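Local structure of NeuRonal IgCAM-5 (Caenorhabditis elegans, 6ON6) at residues 61-66 and 77-83. The protein is a neuronal cell-surface receptor of the immunoglobulin superfamily whose first Ig domain, the part seen here, forms a homodimer, consistent with a role in cell adhesion and neural wiring. Residues are numbered along the deposited sequence.
Sequences NKYELK and VLTIKNV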
loop_
_atom_site.group_PDB
_atom_site.type_symbol
_atom_site.label_atom_id
_atom_site.label_comp_id
_atom_site.label_asym_id
_atom_site.label_seq_id
_atom_site.Cartn_x
_atom_site.Cartn_y
_atom_site.Cartn_z
ATOM N N ASN A 61 -8.418 1.963 -15.929
ATOM C CA ASN A 61 -9.340 1.095 -16.658
ATOM C C ASN A 61 -9.508 -0.273 -16.008
ATOM O O ASN A 61 -10.389 -1.039 -16.430
ATOM C CB ASN A 61 -8.895 0.926 -18.116
ATOM C CG ASN A 61 -8.974 2.217 -18.891
ATOM O OD1 ASN A 61 -9.868 3.034 -18.657
ATOM N ND2 ASN A 61 -8.031 2.419 -19.812
ATOM N N LYS A 62 -8.675 -0.610 -15.026
ATOM C CA LYS A 62 -8.729 -1.906 -14.346
ATOM C C LYS A 62 -9.391 -1.842 -12.965
ATOM O O LYS A 62 -10.161 -2.729 -12.592
ATOM C CB LYS A 62 -7.302 -2.416 -14.159
ATOM C CG LYS A 62 -7.223 -3.751 -13.381
ATOM C CD LYS A 62 -7.932 -4.888 -14.148
ATOM C CE LYS A 62 -7.745 -6.233 -13.394
ATOM N NZ LYS A 62 -8.278 -7.408 -14.179
ATOM N N TYR A 63 -9.081 -0.822 -12.200
ATOM C CA TYR A 63 -9.594 -0.630 -10.856
ATOM C C TYR A 63 -10.346 0.672 -10.887
ATOM O O TYR A 63 -9.888 1.663 -11.485
ATOM C CB TYR A 63 -8.450 -0.432 -9.921
ATOM C CG TYR A 63 -7.566 -1.617 -9.844
ATOM C CD1 TYR A 63 -8.001 -2.787 -9.246
ATOM C CD2 TYR A 63 -6.307 -1.585 -10.403
ATOM C CE1 TYR A 63 -7.192 -3.893 -9.198
ATOM C CE2 TYR A 63 -5.494 -2.659 -10.345
ATOM C CZ TYR A 63 -5.928 -3.813 -9.737
ATOM O OH TYR A 63 -5.088 -4.886 -9.710
ATOM N N GLU A 64 -11.497 0.661 -10.249
ATOM C CA GLU A 64 -12.263 1.865 -10.086
ATOM C C GLU A 64 -12.491 2.035 -8.603
ATOM O O GLU A 64 -12.623 1.062 -7.856
ATOM C CB GLU A 64 -13.596 1.808 -10.846
ATOM C CG GLU A 64 -13.444 1.531 -12.333
ATOM C CD GLU A 64 -14.759 1.613 -13.079
ATOM O OE1 GLU A 64 -15.802 1.747 -12.403
ATOM O OE2 GLU A 64 -14.745 1.565 -14.336
ATOM N N LEU A 65 -12.504 3.271 -8.179
ATOM C CA LEU A 65 -12.791 3.564 -6.791
ATOM C C LEU A 65 -13.903 4.584 -6.758
ATOM O O LEU A 65 -13.824 5.612 -7.436
ATOM C CB LEU A 65 -11.575 4.122 -6.064
ATOM C CG LEU A 65 -11.834 4.534 -4.621
ATOM C CD1 LEU A 65 -12.036 3.303 -3.779
ATOM C CD2 LEU A 65 -10.651 5.333 -4.165
ATOM N N LYS A 66 -14.946 4.277 -5.991
ATOM C CA LYS A 66 -16.003 5.232 -5.698
ATOM C C LYS A 66 -15.854 5.574 -4.234
ATOM O O LYS A 66 -16.331 4.835 -3.363
ATOM C CB LYS A 66 -17.378 4.653 -6.013
ATOM C CG LYS A 66 -17.561 4.519 -7.513
ATOM C CD LYS A 66 -18.958 4.093 -7.891
ATOM C CE LYS A 66 -19.280 2.679 -7.405
ATOM N NZ LYS A 66 -18.678 1.653 -8.327
ATOM N N VAL A 77 -15.954 1.830 -2.398
ATOM C CA VAL A 77 -16.176 0.647 -3.218
ATOM C C VAL A 77 -15.057 0.565 -4.239
ATOM O O VAL A 77 -14.904 1.467 -5.078
ATOM C CB VAL A 77 -17.523 0.699 -3.946
ATOM C CG1 VAL A 77 -17.732 -0.572 -4.734
ATOM C CG2 VAL A 77 -18.658 0.896 -2.955
ATOM N N LEU A 78 -14.285 -0.502 -4.151
ATOM C CA LEU A 78 -13.229 -0.794 -5.111
ATOM C C LEU A 78 -13.758 -1.836 -6.090
ATOM O O LEU A 78 -14.157 -2.930 -5.686
ATOM C CB LEU A 78 -12.034 -1.378 -4.373
ATOM C CG LEU A 78 -10.921 -1.753 -5.339
ATOM C CD1 LEU A 78 -10.232 -0.482 -5.817
ATOM C CD2 LEU A 78 -9.990 -2.649 -4.587
ATOM N N THR A 79 -13.766 -1.503 -7.375
ATOM C CA THR A 79 -14.154 -2.466 -8.401
ATOM C C THR A 79 -12.912 -3.015 -9.077
ATOM O O THR A 79 -12.021 -2.243 -9.452
ATOM C CB THR A 79 -15.033 -1.795 -9.453
ATOM O OG1 THR A 79 -16.214 -1.301 -8.820
ATOM C CG2 THR A 79 -15.395 -2.749 -10.559
ATOM N N ILE A 80 -12.841 -4.336 -9.175
ATOM C CA ILE A 80 -11.855 -5.004 -10.037
ATOM C C ILE A 80 -12.582 -5.392 -11.305
ATOM O O ILE A 80 -13.480 -6.239 -11.303
ATOM C CB ILE A 80 -11.251 -6.238 -9.364
ATOM C CG1 ILE A 80 -10.673 -5.825 -8.015
ATOM C CG2 ILE A 80 -10.117 -6.807 -10.215
ATOM C CD1 ILE A 80 -11.110 -6.659 -6.949
ATOM N N LYS A 81 -12.231 -4.738 -12.398
ATOM C CA LYS A 81 -12.881 -5.018 -13.665
ATOM C C LYS A 81 -12.212 -6.206 -14.338
ATOM O O LYS A 81 -10.997 -6.404 -14.222
ATOM C CB LYS A 81 -12.741 -3.800 -14.584
ATOM C CG LYS A 81 -13.408 -2.505 -14.034
ATOM C CD LYS A 81 -14.898 -2.575 -14.184
ATOM C CE LYS A 81 -15.240 -2.358 -15.671
ATOM N NZ LYS A 81 -16.711 -2.422 -15.982
ATOM N N ASN A 82 -12.995 -6.950 -15.127
ATOM C CA ASN A 82 -12.423 -7.926 -16.063
ATOM C C ASN A 82 -11.499 -8.909 -15.337
ATOM O O ASN A 82 -10.330 -9.061 -15.651
ATOM C CB ASN A 82 -11.678 -7.220 -17.213
ATOM C CG ASN A 82 -11.189 -8.181 -18.255
ATOM O OD1 ASN A 82 -11.789 -9.238 -18.483
ATOM N ND2 ASN A 82 -10.058 -7.838 -18.857
ATOM N N VAL A 83 -12.054 -9.586 -14.329
ATOM C CA VAL A 83 -11.225 -10.394 -13.445
ATOM C C VAL A 83 -10.469 -11.478 -14.216
ATOM O O VAL A 83 -11.019 -12.114 -15.119
ATOM C CB VAL A 83 -12.130 -10.984 -12.344
ATOM C CG1 VAL A 83 -11.459 -12.147 -11.699
ATOM C CG2 VAL A 83 -12.488 -9.885 -11.329
HETATM O O HOH W 1 -17.620 0.222 -10.914
HETATM O O HOH W 2 -17.526 -0.264 -13.650
HETATM O O HOH W 3 -16.047 1.180 -7.738
#
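K62, V77 and K81 lose the most surface here, 83, 78 and 75 Å², and they mark the two ends of an antiparallel pairing whose strand axes approach to 4.7 Å at 163°. At one end, K81 N donates to K62 O (2.9 Å, 170°), just beyond the last beta bridge. The K62 side chain, starting away from 77-83, extends so that NZ donates to K81 O at 2.9 Å; a salt bridge to D87 gives this ammonium a second partner. K81 in turn pairs with D23, while a water accepts weakly from its NZ (3.3 Å) and donates to E64 OE1 (2.9 Å). At the other end, V77 exchanges two hydrogen bonds with K66: K66 N to V77 O, 3.0 Å, and V77 N to K66 O, 3.2 Å. Between them E64 N donates to T79 O at 3.1 Å and T79 N to E64 O at 2.8 Å. Y63, L65, L78 and I80 share one face, where the first three pack on strand 48-52; Y63 CE1 lies 4.2 Å from I80 CG1. Strand 24-31 flanks 75-80 on its other edge. This is the antiparallel hairpin of strands 63-69 and 75-80, matching the D-E hairpin of an immunoglobulin beta-sandwich.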